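Local atomic coordinates of glutamate receptor 1 (Adineta vaga, PDB entry 4IO3), a protein that probably works as an amino-acid-gated ion channel, of which this chain is the extracellular ligand-binding domain, here carrying a bound aspartate. Residues 13-18 and 83-88; 98-103 and 224-229; 106-111 and 179-184; 157-162 and 172-177. All coordinates share one frame; numbering follows the deposited sequence.

Interaction 1 of 4, residues 13-18 and 83-88. With ASP (aspartic acid), chain C.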
loop_
_atom_site.group_PDB
_atom_site.type_symbol
_atom_site.label_atom_id
_atom_site.label_comp_id
_atom_site.label_asym_id
_atom_site.label_seq_id
_atom_site.Cartn_x
_atom_site.Cartn_y
_atom_site.Cartn_z
ATOM N N GLY A 13 20.261 -6.582 4.693
ATOM C CA GLY A 13 20.196 -6.102 6.061
ATOM C C GLY A 13 18.857 -6.468 6.673
ATOM O O GLY A 13 17.813 -6.245 6.058
ATOM N N VAL A 14 18.892 -7.039 7.877
ATOM C CA VAL A 14 17.672 -7.309 8.634
ATOM C C VAL A 14 17.826 -6.745 10.026
ATOM O O VAL A 14 18.940 -6.437 10.455
ATOM C CB VAL A 14 17.301 -8.808 8.672
ATOM C CG1 VAL A 14 17.112 -9.308 7.256
ATOM C CG2 VAL A 14 18.392 -9.650 9.372
ATOM N N ILE A 15 16.699 -6.565 10.707
ATOM C CA ILE A 15 16.693 -5.898 12.019
ATOM C C ILE A 15 15.716 -6.610 12.960
ATOM O O ILE A 15 14.582 -6.944 12.586
ATOM C CB ILE A 15 16.387 -4.397 11.853
ATOM C CG1 ILE A 15 16.516 -3.648 13.196
ATOM C CG2 ILE A 15 15.005 -4.154 11.168
ATOM C CD1 ILE A 15 16.453 -2.143 13.036
ATOM N N GLU A 16 16.170 -6.844 14.190
ATOM C CA GLU A 16 15.384 -7.604 15.157
ATOM C C GLU A 16 14.017 -6.952 15.426
ATOM O O GLU A 16 13.931 -5.772 15.779
ATOM C CB GLU A 16 16.164 -7.782 16.475
ATOM C CG GLU A 16 15.462 -8.655 17.500
ATOM C CD GLU A 16 16.335 -8.965 18.722
ATOM O OE1 GLU A 16 17.541 -8.626 18.711
ATOM O OE2 GLU A 16 15.815 -9.560 19.698
ATOM N N SER A 17 12.972 -7.773 15.299
ATOM C CA SER A 17 11.593 -7.354 15.535
ATOM C C SER A 17 10.696 -8.568 15.502
ATOM O O SER A 17 10.447 -9.104 14.433
ATOM C CB SER A 17 11.131 -6.385 14.464
ATOM O OG SER A 17 9.814 -5.967 14.777
ATOM N N VAL A 18 10.242 -9.055 16.655
ATOM C CA VAL A 18 9.457 -10.286 16.597
ATOM C C VAL A 18 8.052 -9.944 16.114
ATOM O O VAL A 18 7.488 -8.930 16.518
ATOM C CB VAL A 18 9.390 -11.016 17.973
ATOM C CG1 VAL A 18 10.786 -11.199 18.539
ATOM C CG2 VAL A 18 8.531 -10.265 18.922
ATOM N N ILE A 83 15.446 -5.586 4.473
ATOM C CA ILE A 83 14.090 -6.125 4.505
ATOM C C ILE A 83 13.624 -6.220 5.947
ATOM O O ILE A 83 14.308 -6.784 6.804
ATOM C CB ILE A 83 14.023 -7.527 3.900
ATOM C CG1 ILE A 83 14.516 -7.529 2.446
ATOM C CG2 ILE A 83 12.631 -8.041 3.955
ATOM C CD1 ILE A 83 14.515 -8.921 1.809
ATOM N N GLY A 84 12.465 -5.629 6.214
ATOM C CA GLY A 84 11.878 -5.720 7.531
ATOM C C GLY A 84 10.604 -4.907 7.609
ATOM O O GLY A 84 9.984 -4.531 6.588
ATOM N N ASP A 85 10.226 -4.636 8.845
ATOM C CA ASP A 85 9.114 -3.782 9.167
ATOM C C ASP A 85 9.553 -2.325 9.111
ATOM O O ASP A 85 9.537 -1.608 10.119
ATOM C CB ASP A 85 8.485 -4.148 10.527
ATOM C CG ASP A 85 9.478 -4.244 11.695
ATOM O OD1 ASP A 85 10.698 -4.407 11.503
ATOM O OD2 ASP A 85 8.981 -4.174 12.867
ATOM N N ILE A 86 9.897 -1.894 7.904
ATOM C CA ILE A 86 10.532 -0.606 7.665
ATOM C C ILE A 86 9.548 0.302 6.950
ATOM O O ILE A 86 9.160 0.060 5.784
ATOM C CB ILE A 86 11.800 -0.752 6.815
ATOM C CG1 ILE A 86 12.759 -1.773 7.449
ATOM C CG2 ILE A 86 12.427 0.605 6.553
ATOM C CD1 ILE A 86 13.864 -2.215 6.514
ATOM N N THR A 87 9.113 1.342 7.657
ATOM C CA THR A 87 8.105 2.247 7.124
ATOM C C THR A 87 8.624 3.128 5.992
ATOM O O THR A 87 9.713 3.699 6.072
ATOM C CB THR A 87 7.547 3.127 8.255
ATOM O OG1 THR A 87 7.058 2.267 9.287
ATOM C CG2 THR A 87 6.405 4.014 7.783
ATOM N N VAL A 88 7.829 3.204 4.921
ATOM C CA VAL A 88 8.150 4.068 3.770
ATOM C C VAL A 88 7.750 5.482 4.145
ATOM O O VAL A 88 6.590 5.752 4.422
ATOM C CB VAL A 88 7.391 3.613 2.524
ATOM C CG1 VAL A 88 7.699 4.511 1.340
ATOM C CG2 VAL A 88 7.747 2.205 2.187
HETATM N N ASP C . 8.281 0.698 11.303
HETATM C CA ASP C . 9.095 1.636 12.119
HETATM C C ASP C . 10.114 2.338 11.257
HETATM O O ASP C . 10.404 1.928 10.096
HETATM C CB ASP C . 9.839 0.911 13.257
HETATM C CG ASP C . 8.954 0.620 14.444
HETATM O OD1 ASP C . 9.190 -0.423 15.133
HETATM O OD2 ASP C . 8.029 1.430 14.711
HETATM O OXT ASP C . 10.685 3.336 11.718
HETATM O O HOH W 1 14.291 -7.418 9.440
HETATM O O HOH W 2 12.295 -6.618 11.131
#
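Ser17 OG donates a hydrogen bond of 2.7 Å to Asp85 OD2, coming from above the carboxylate plane (38° out of it). The two segments run in broadly the same direction beside the amino-acid site of this clamshell domain of the periplasmic-binding-protein fold, and Asp85, the centre of an inverse gamma turn, belongs to that site. Asp85 CG lies between its own backbone N and carbonyl carbon (chi1 52°), a rotation that brings the carboxylate over to Ser17. Its other oxygen, OD1, is held by water 2 at 2.8 Å and by Tyr67 OH; the same water also lies within bonding distance of Ile15 O. Arg162 adds a long, weak ion pair at OD2. With an alanine here, the Ser17 hydroxyl would probably be left without this acceptor, and Tyr67 and water 2 with one partner fewer. Further back, Ile83 N bonds Gly13 O at 2.9 Å where strand 9-14 still runs beside the other segment; one step on, the chains part and water 1 bridges them, bonded to Ile15 N and Ile83 O. On the side facing the ligand, the amino N of the bound aspartate donates to Asp85 O at 2.9 Å and to Thr87 OG1 at 2.8 Å. Thr87 N adds a nearly straight bond (170°) to atom O of the ligand's alpha-carboxylate.

Interaction 2 of 4, residues 98-103 and 224-229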
loop_
_atom_site.group_PDB
_atom_site.type_symbol
_atom_site.label_atom_id
_atom_site.label_comp_id
_atom_site.label_asym_id
_atom_site.label_seq_id
_atom_site.Cartn_x
_atom_site.Cartn_y
_atom_site.Cartn_z
ATOM N N PHE A 98 12.416 2.550 -2.337
ATOM C CA PHE A 98 11.718 1.439 -1.723
ATOM C C PHE A 98 11.054 0.579 -2.799
ATOM O O PHE A 98 10.553 1.090 -3.801
ATOM C CB PHE A 98 10.627 1.942 -0.789
ATOM C CG PHE A 98 11.125 2.606 0.459
ATOM C CD1 PHE A 98 11.324 3.979 0.501
ATOM C CD2 PHE A 98 11.372 1.868 1.593
ATOM C CE1 PHE A 98 11.771 4.580 1.654
ATOM C CE2 PHE A 98 11.793 2.470 2.746
ATOM C CZ PHE A 98 12.007 3.833 2.769
ATOM N N SER A 99 11.043 -0.725 -2.580
ATOM C CA SER A 99 10.272 -1.612 -3.428
ATOM C C SER A 99 8.780 -1.363 -3.271
ATOM O O SER A 99 8.306 -0.660 -2.364
ATOM C CB SER A 99 10.562 -3.065 -3.070
ATOM O OG SER A 99 9.899 -3.444 -1.857
ATOM N N ASN A 100 8.000 -1.960 -4.160
ATOM C CA ASN A 100 6.583 -2.051 -3.924
ATOM C C ASN A 100 6.340 -2.600 -2.542
ATOM O O ASN A 100 7.092 -3.425 -2.033
ATOM C CB ASN A 100 5.946 -2.998 -4.941
ATOM C CG ASN A 100 5.810 -2.361 -6.272
ATOM O OD1 ASN A 100 6.666 -2.521 -7.142
ATOM N ND2 ASN A 100 4.745 -1.603 -6.444
ATOM N N SER A 101 5.274 -2.131 -1.913
ATOM C CA SER A 101 5.063 -2.508 -0.528
ATOM C C SER A 101 4.867 -3.991 -0.310
ATOM O O SER A 101 4.238 -4.713 -1.114
ATOM C CB SER A 101 3.918 -1.697 0.051
ATOM O OG SER A 101 2.724 -1.944 -0.623
ATOM N N ILE A 102 5.440 -4.469 0.782
ATOM C CA ILE A 102 5.207 -5.827 1.228
ATOM C C ILE A 102 4.020 -5.928 2.186
ATOM O O ILE A 102 3.505 -6.997 2.389
ATOM C CB ILE A 102 6.472 -6.471 1.864
ATOM C CG1 ILE A 102 6.976 -5.688 3.088
ATOM C CG2 ILE A 102 7.593 -6.551 0.846
ATOM C CD1 ILE A 102 8.047 -6.461 3.816
ATOM N N SER A 103 3.582 -4.818 2.770
ATOM C CA SER A 103 2.500 -4.828 3.760
ATOM C C SER A 103 1.987 -3.423 3.935
ATOM O O SER A 103 2.759 -2.470 3.820
ATOM C CB SER A 103 3.006 -5.296 5.133
ATOM O OG SER A 103 1.965 -5.348 6.113
ATOM N N ASN A 224 8.768 -9.350 -8.703
ATOM C CA ASN A 224 8.684 -10.524 -7.878
ATOM C C ASN A 224 7.885 -10.316 -6.613
ATOM O O ASN A 224 7.116 -11.195 -6.191
ATOM C CB ASN A 224 10.079 -11.081 -7.605
ATOM C CG ASN A 224 10.582 -11.918 -8.756
ATOM O OD1 ASN A 224 10.295 -13.102 -8.819
ATOM N ND2 ASN A 224 11.292 -11.303 -9.685
ATOM N N ILE A 225 8.039 -9.144 -5.991
ATOM C CA ILE A 225 7.212 -8.847 -4.823
ATOM C C ILE A 225 5.721 -8.843 -5.204
ATOM O O ILE A 225 4.860 -9.410 -4.518
ATOM C CB ILE A 225 7.607 -7.487 -4.232
ATOM C CG1 ILE A 225 8.979 -7.594 -3.569
ATOM C CG2 ILE A 225 6.563 -7.019 -3.246
ATOM C CD1 ILE A 225 8.964 -8.510 -2.341
ATOM N N LEU A 226 5.394 -8.212 -6.326
ATOM C CA LEU A 226 4.002 -8.122 -6.753
ATOM C C LEU A 226 3.452 -9.507 -7.092
ATOM O O LEU A 226 2.298 -9.809 -6.854
ATOM C CB LEU A 226 3.893 -7.182 -7.949
ATOM C CG LEU A 226 4.096 -5.701 -7.608
ATOM C CD1 LEU A 226 4.339 -4.824 -8.796
ATOM C CD2 LEU A 226 2.868 -5.217 -6.827
ATOM N N SER A 227 4.305 -10.370 -7.630
ATOM C CA SER A 227 3.888 -11.735 -7.904
ATOM C C SER A 227 3.587 -12.475 -6.602
ATOM O O SER A 227 2.597 -13.187 -6.515
ATOM C CB SER A 227 4.951 -12.474 -8.716
ATOM O OG SER A 227 4.571 -13.834 -8.918
ATOM N N LEU A 228 4.429 -12.311 -5.578
ATOM C CA LEU A 228 4.125 -12.935 -4.297
ATOM C C LEU A 228 2.802 -12.405 -3.710
ATOM O O LEU A 228 2.059 -13.132 -3.040
ATOM C CB LEU A 228 5.262 -12.749 -3.321
ATOM C CG LEU A 228 6.604 -13.383 -3.660
ATOM C CD1 LEU A 228 7.644 -13.052 -2.603
ATOM C CD2 LEU A 228 6.490 -14.908 -3.823
ATOM N N ARG A 229 2.531 -11.120 -3.901
ATOM C CA ARG A 229 1.276 -10.529 -3.435
ATOM C C ARG A 229 0.104 -11.211 -4.154
ATOM O O ARG A 229 -0.828 -11.709 -3.515
ATOM C CB ARG A 229 1.267 -9.011 -3.726
ATOM C CG ARG A 229 -0.023 -8.201 -3.335
ATOM C CD ARG A 229 -0.029 -6.727 -3.897
ATOM N NE ARG A 229 1.043 -5.870 -3.333
ATOM C CZ ARG A 229 1.228 -4.553 -3.574
ATOM N NH1 ARG A 229 0.440 -3.864 -4.366
ATOM N NH2 ARG A 229 2.236 -3.905 -3.000
HETATM O O HOH W 3 1.902 -6.285 -0.668
#
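Ile225 begins the contact of helix 218-230 with the loop that leads from strand 97-98 into strand 103-112, a helix-on-loop packing in the first lobe of the clamshell. Its CG2 methyl lies against the peptide oxygens of the loop, 3.8 Å from Asn100 O and only slightly farther from Ser101 O, while CD1 meets CG2 of Ile102 at 4.0 Å. One residue on, Leu226 crosses the side chain of Asn100 at about a right angle, its CD1 3.8 Å from Asn100 CG. Its other methyl, CD2, turns to Arg229 and sits 3.6 Å above the centre of the guanidinium plane, covering one face. A helical turn after Ile225, Arg229 leaves the helix with CG anti to its backbone N (chi1 178°) and bends at chi3 (-65°), bringing the flat group alongside the loop. NH1 bonds Thr206 OG1 of the second subunit, and Asn100 packs on Val88 of that subunit, consistent with a dimer joined through the first lobes. Ser101 O is gripped twice: NH2 of Arg229 donates to it in the guanidinium plane at 2.9 Å (N-H...O 160°), and water 3 donates to it while accepting from Arg229 NE at 2.8 Å.

Interaction 3 of 4, residues 106-111 and 179-184. With ASP (aspartic acid), chain C.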
loop_
_atom_site.group_PDB
_atom_site.type_symbol
_atom_site.label_atom_id
_atom_site.label_comp_id
_atom_site.label_asym_id
_atom_site.label_seq_id
_atom_site.Cartn_x
_atom_site.Cartn_y
_atom_site.Cartn_z
ATOM N N SER A 106 -0.037 0.707 9.981
ATOM C CA SER A 106 -0.545 1.877 10.671
ATOM C C SER A 106 -0.021 1.729 12.077
ATOM O O SER A 106 0.523 0.670 12.428
ATOM C CB SER A 106 -2.077 1.916 10.675
ATOM O OG SER A 106 -2.628 0.714 11.211
ATOM N N MET A 107 -0.227 2.741 12.904
ATOM C CA MET A 107 0.200 2.674 14.302
ATOM C C MET A 107 -0.962 2.692 15.248
ATOM O O MET A 107 -2.045 3.154 14.894
ATOM C CB MET A 107 1.155 3.822 14.663
ATOM C CG MET A 107 2.503 3.716 13.949
ATOM S SD MET A 107 3.731 4.904 14.520
ATOM C CE MET A 107 3.161 6.382 13.659
ATOM N N ARG A 108 -0.718 2.183 16.455
ATOM C CA ARG A 108 -1.679 2.290 17.540
ATOM C C ARG A 108 -1.012 2.771 18.815
ATOM O O ARG A 108 0.213 2.719 18.943
ATOM C CB ARG A 108 -2.362 0.933 17.730
ATOM C CG ARG A 108 -3.140 0.575 16.452
ATOM C CD ARG A 108 -4.340 -0.266 16.688
ATOM N NE ARG A 108 -5.272 0.298 17.657
ATOM C CZ ARG A 108 -6.114 -0.432 18.375
ATOM N NH1 ARG A 108 -6.127 -1.759 18.225
ATOM N NH2 ARG A 108 -6.935 0.147 19.234
ATOM N N ILE A 109 -1.825 3.283 19.738
ATOM C CA ILE A 109 -1.356 3.655 21.057
ATOM C C ILE A 109 -1.226 2.400 21.920
ATOM O O ILE A 109 -2.154 1.620 22.010
ATOM C CB ILE A 109 -2.324 4.691 21.714
ATOM C CG1 ILE A 109 -2.367 5.966 20.871
ATOM C CG2 ILE A 109 -1.879 5.039 23.110
ATOM C CD1 ILE A 109 -3.488 6.903 21.245
ATOM N N LEU A 110 -0.045 2.212 22.503
ATOM C CA LEU A 110 0.256 1.132 23.418
ATOM C C LEU A 110 0.260 1.636 24.855
ATOM O O LEU A 110 0.865 2.663 25.142
ATOM C CB LEU A 110 1.635 0.586 23.091
ATOM C CG LEU A 110 2.165 -0.554 23.956
ATOM C CD1 LEU A 110 1.350 -1.817 23.703
ATOM C CD2 LEU A 110 3.627 -0.832 23.618
ATOM N N MET A 111 -0.385 0.898 25.758
ATOM C CA MET A 111 -0.466 1.321 27.156
ATOM C C MET A 111 -0.640 0.121 28.085
ATOM O O MET A 111 -0.825 -0.981 27.612
ATOM C CB MET A 111 -1.656 2.269 27.333
ATOM C CG MET A 111 -3.026 1.598 27.085
ATOM S SD MET A 111 -4.378 2.765 27.398
ATOM C CE MET A 111 -5.743 1.611 27.582
ATOM N N MET A 179 3.121 2.200 18.534
ATOM C CA MET A 179 3.703 1.014 17.945
ATOM C C MET A 179 3.004 0.669 16.650
ATOM O O MET A 179 1.798 0.820 16.548
ATOM C CB MET A 179 3.554 -0.129 18.955
ATOM C CG MET A 179 4.487 -1.254 18.774
ATOM S SD MET A 179 4.447 -2.427 20.162
ATOM C CE MET A 179 5.435 -3.653 19.318
ATOM N N ASP A 180 3.743 0.136 15.681
ATOM C CA ASP A 180 3.140 -0.407 14.472
ATOM C C ASP A 180 2.127 -1.511 14.819
ATOM O O ASP A 180 2.369 -2.330 15.704
ATOM C CB ASP A 180 4.208 -1.044 13.576
ATOM C CG ASP A 180 5.177 -0.046 12.960
ATOM O OD1 ASP A 180 4.836 1.139 12.709
ATOM O OD2 ASP A 180 6.316 -0.485 12.660
ATOM N N ILE A 181 1.034 -1.569 14.071
ATOM C CA ILE A 181 -0.078 -2.436 14.431
ATOM C C ILE A 181 0.230 -3.936 14.387
ATOM O O ILE A 181 -0.199 -4.673 15.259
ATOM C CB ILE A 181 -1.302 -2.106 13.549
ATOM C CG1 ILE A 181 -2.554 -2.833 14.044
ATOM C CG2 ILE A 181 -1.037 -2.421 12.107
ATOM C CD1 ILE A 181 -3.854 -2.245 13.422
ATOM N N GLY A 182 0.987 -4.399 13.393
ATOM C CA GLY A 182 1.293 -5.819 13.288
ATOM C C GLY A 182 2.037 -6.371 14.481
ATOM O O GLY A 182 1.598 -7.331 15.118
ATOM N N THR A 183 3.159 -5.748 14.815
ATOM C CA THR A 183 3.921 -6.147 15.996
ATOM C C THR A 183 3.214 -5.790 17.316
ATOM O O THR A 183 3.352 -6.504 18.318
ATOM C CB THR A 183 5.365 -5.569 15.951
ATOM O OG1 THR A 183 5.307 -4.145 15.748
ATOM C CG2 THR A 183 6.149 -6.222 14.829
ATOM N N ALA A 184 2.469 -4.691 17.338
ATOM C CA ALA A 184 1.773 -4.323 18.565
ATOM C C ALA A 184 0.748 -5.403 18.931
ATOM O O ALA A 184 0.618 -5.809 20.083
ATOM C CB ALA A 184 1.087 -2.996 18.395
HETATM N N ASP C . 8.281 0.698 11.303
HETATM C CA ASP C . 9.095 1.636 12.119
HETATM C C ASP C . 10.114 2.338 11.257
HETATM O O ASP C . 10.404 1.928 10.096
HETATM C CB ASP C . 9.839 0.911 13.257
HETATM C CG ASP C . 8.954 0.620 14.444
HETATM O OD1 ASP C . 9.190 -0.423 15.133
HETATM O OD2 ASP C . 8.029 1.430 14.711
HETATM O OXT ASP C . 10.685 3.336 11.718
#
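Ile181, the first residue of helix 181-190, lays its side chain against Ser106 and Arg108 of strand 103-112. CB approaches Ser106 O at 3.5 Å, and the CG2 branch continues past that oxygen to Ser106 OG, 3.6 Å away. The longer branch starts anti to the backbone N (chi1 -171°) and therefore runs toward Arg108, two residues further along the strand: CG1 comes near Arg108 CD, and the terminal CD1 lies 3.8 Å from the same carbon, with Ser106 OG also close by. Arg108 thus offers its aliphatic part to the isoleucine, while its NH2 bonds Gly199 O.

The backbones pair as an antiparallel ladder at its last rungs. Arg108 and Met179 form a hydrogen-bonded pair, with Arg108 N on Met179 O at 2.9 Å and Met179 N on Arg108 O. Met107 and Asp180 follow as a non-hydrogen-bonded pair with diverging side chains. Ile181 N then prolongs the pairing into the first residue of the helix by bonding Ser106 O at 2.8 Å. On the Met179 side, its SD touches Leu110 CD2 at 3.9 Å, the two chains crossing at a slant.

Asp180 stands at the N-cap position, yet its carboxylate makes no capping bond. OD1 takes Asn105 ND2 and lies near Met107 CG, whereas OD2 accepts from the amino N of the bound aspartate at 2.7 Å. Such a strand running straight into a helix, with an acidic residue at the joint to receive the ligand's amino group, is characteristic of the second lobe of ionotropic glutamate receptor binding domains.

Interaction 4 of 4, residues 157-162 and 172-177. With ASP (aspartic acid), chain C.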
loop_
_atom_site.group_PDB
_atom_site.type_symbol
_atom_site.label_atom_id
_atom_site.label_comp_id
_atom_site.label_asym_id
_atom_site.label_seq_id
_atom_site.Cartn_x
_atom_site.Cartn_y
_atom_site.Cartn_z
ATOM N N TYR A 157 9.631 11.199 26.398
ATOM C CA TYR A 157 10.545 10.269 27.067
ATOM C C TYR A 157 11.173 9.396 26.001
ATOM O O TYR A 157 10.500 8.579 25.375
ATOM C CB TYR A 157 9.801 9.398 28.063
ATOM C CG TYR A 157 10.698 8.620 28.995
ATOM C CD1 TYR A 157 11.264 7.407 28.601
ATOM C CD2 TYR A 157 10.963 9.073 30.273
ATOM C CE1 TYR A 157 12.078 6.688 29.467
ATOM C CE2 TYR A 157 11.768 8.357 31.127
ATOM C CZ TYR A 157 12.310 7.166 30.727
ATOM O OH TYR A 157 13.118 6.457 31.595
ATOM N N PRO A 158 12.472 9.563 25.772
ATOM C CA PRO A 158 13.093 8.841 24.671
ATOM C C PRO A 158 13.293 7.390 25.048
ATOM O O PRO A 158 13.629 7.093 26.185
ATOM C CB PRO A 158 14.422 9.572 24.471
ATOM C CG PRO A 158 14.702 10.213 25.780
ATOM C CD PRO A 158 13.417 10.446 26.474
ATOM N N LEU A 159 13.048 6.498 24.092
ATOM C CA LEU A 159 13.260 5.067 24.296
ATOM C C LEU A 159 14.255 4.568 23.293
ATOM O O LEU A 159 14.200 4.911 22.097
ATOM C CB LEU A 159 11.935 4.316 24.134
ATOM C CG LEU A 159 10.853 4.777 25.112
ATOM C CD1 LEU A 159 9.488 4.321 24.631
ATOM C CD2 LEU A 159 11.101 4.253 26.559
ATOM N N LYS A 160 15.163 3.722 23.757
ATOM C CA LYS A 160 16.220 3.188 22.905
ATOM C C LYS A 160 15.893 1.850 22.271
ATOM O O LYS A 160 16.635 1.395 21.424
ATOM C CB LYS A 160 17.501 3.026 23.744
ATOM C CG LYS A 160 17.533 1.769 24.601
ATOM C CD LYS A 160 18.686 1.817 25.613
ATOM C CE LYS A 160 19.003 0.432 26.169
ATOM N NZ LYS A 160 20.349 0.372 26.807
ATOM N N SER A 161 14.786 1.222 22.676
ATOM C CA SER A 161 14.438 -0.116 22.200
ATOM C C SER A 161 12.987 -0.434 22.525
ATOM O O SER A 161 12.371 0.225 23.355
ATOM C CB SER A 161 15.335 -1.172 22.864
ATOM O OG SER A 161 15.128 -1.232 24.253
ATOM N N ARG A 162 12.438 -1.455 21.880
ATOM C CA ARG A 162 11.119 -1.930 22.268
ATOM C C ARG A 162 11.153 -2.403 23.722
ATOM O O ARG A 162 10.202 -2.194 24.476
ATOM C CB ARG A 162 10.641 -3.046 21.326
ATOM C CG ARG A 162 10.351 -2.546 19.943
ATOM C CD ARG A 162 9.773 -3.627 19.075
ATOM N NE ARG A 162 9.698 -3.179 17.692
ATOM C CZ ARG A 162 10.639 -3.374 16.770
ATOM N NH1 ARG A 162 11.772 -4.035 17.025
ATOM N NH2 ARG A 162 10.443 -2.884 15.564
ATOM N N GLY A 172 5.618 1.763 35.089
ATOM C CA GLY A 172 4.875 2.991 35.313
ATOM C C GLY A 172 5.677 4.265 35.133
ATOM O O GLY A 172 5.281 5.317 35.634
ATOM N N ILE A 173 6.788 4.193 34.399
ATOM C CA ILE A 173 7.618 5.370 34.134
ATOM C C ILE A 173 7.000 6.227 33.018
ATOM O O ILE A 173 7.138 7.447 33.017
ATOM C CB ILE A 173 9.055 4.940 33.750
ATOM C CG1 ILE A 173 9.748 4.258 34.924
ATOM C CG2 ILE A 173 9.857 6.097 33.274
ATOM C CD1 ILE A 173 11.026 3.556 34.536
ATOM N N ILE A 174 6.358 5.582 32.046
ATOM C CA ILE A 174 5.547 6.275 31.042
ATOM C C ILE A 174 4.113 5.696 31.015
ATOM O O ILE A 174 3.883 4.571 31.502
ATOM C CB ILE A 174 6.185 6.163 29.620
ATOM C CG1 ILE A 174 6.295 4.694 29.187
ATOM C CG2 ILE A 174 7.576 6.823 29.609
ATOM C CD1 ILE A 174 6.813 4.484 27.769
ATOM N N ASP A 175 3.167 6.457 30.455
ATOM C CA ASP A 175 1.773 6.016 30.344
ATOM C C ASP A 175 1.422 5.448 28.975
ATOM O O ASP A 175 0.548 4.601 28.876
ATOM C CB ASP A 175 0.791 7.165 30.638
ATOM C CG ASP A 175 0.764 7.554 32.116
ATOM O OD1 ASP A 175 0.758 6.649 32.956
ATOM O OD2 ASP A 175 0.779 8.761 32.427
ATOM N N VAL A 176 2.030 5.981 27.918
ATOM C CA VAL A 176 1.737 5.507 26.565
ATOM C C VAL A 176 2.970 5.499 25.686
ATOM O O VAL A 176 3.950 6.168 25.970
ATOM C CB VAL A 176 0.697 6.386 25.843
ATOM C CG1 VAL A 176 -0.640 6.331 26.507
ATOM C CG2 VAL A 176 1.188 7.852 25.757
ATOM N N SER A 177 2.903 4.723 24.606
ATOM C CA SER A 177 3.806 4.874 23.478
ATOM C C SER A 177 3.042 4.610 22.179
ATOM O O SER A 177 1.830 4.383 22.187
ATOM C CB SER A 177 5.015 3.938 23.590
ATOM O OG SER A 177 6.040 4.310 22.673
HETATM N N ASP C . 8.281 0.698 11.303
HETATM C CA ASP C . 9.095 1.636 12.119
HETATM C C ASP C . 10.114 2.338 11.257
HETATM O O ASP C . 10.404 1.928 10.096
HETATM C CB ASP C . 9.839 0.911 13.257
HETATM C CG ASP C . 8.954 0.620 14.444
HETATM O OD1 ASP C . 9.190 -0.423 15.133
HETATM O OD2 ASP C . 8.029 1.430 14.711
HETATM O OXT ASP C . 10.685 3.336 11.718
#
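Tyr157 and Ile174 meet across a CH-pi contact: the CG2 methyl of the isoleucine sits over one face of the phenol ring, 4.1 Å from its centroid and 28° off the normal, the two side chains crossing at about a right angle. The ring comes there because Tyr157 CG lies anti to the backbone N (chi1 -168°). Farther out, Ile173 CG2 touches CE2 of Tyr157 at 3.7 Å and lies equally near its CZ and OH, so the ring rests on two consecutive isoleucines. Were the ring of Tyr157 cut back to an alanine here, the CG2 methyls of Ile173 and Ile174 would probably lose the surface they pack on, opening a gap at this edge of the lobe. Leu159, the third main contributor, points its CD1 methyl at CD1 of Ile174, tip to tip at 4.1 Å; that same CD1 is 4.0 Å from OG of Ser177, a hydroxyl bonded to Gly134 O. Beyond the apolar patch, Arg162 NH2 donates to OD1 of the bound aspartate. Strands 157-159 and 176-180 are joined by helix 162-170 in a beta-alpha-beta crossover and run parallel to strand 133-136, which pairs with both, while the helix packs Met165 against Leu159 and Ser177.

How the interactions relate
Interactions 1 and 2 belong to the first lobe and interactions 3 and 4 to the second, with the bound aspartate between them. Interactions 1, 3 and 4 all reach that ligand; interaction 2 does not, and instead lies beside the other subunit. Chemistry follows place: interaction 1, fully buried, relies on a carboxylate and waters; interaction 3 on strand pairing; interaction 4 on apolar side chains with an exposed rim; interaction 2 on a partly exposed arginine. Interactions 3 and 4 share strand 176-180, where Leu110 N probably bonds Ser177 O. Across the cleft, Thr183 packs on Ser17, and Arg162 approaches Asp85 and Glu16 O, so interaction 1 touches both second-lobe contacts.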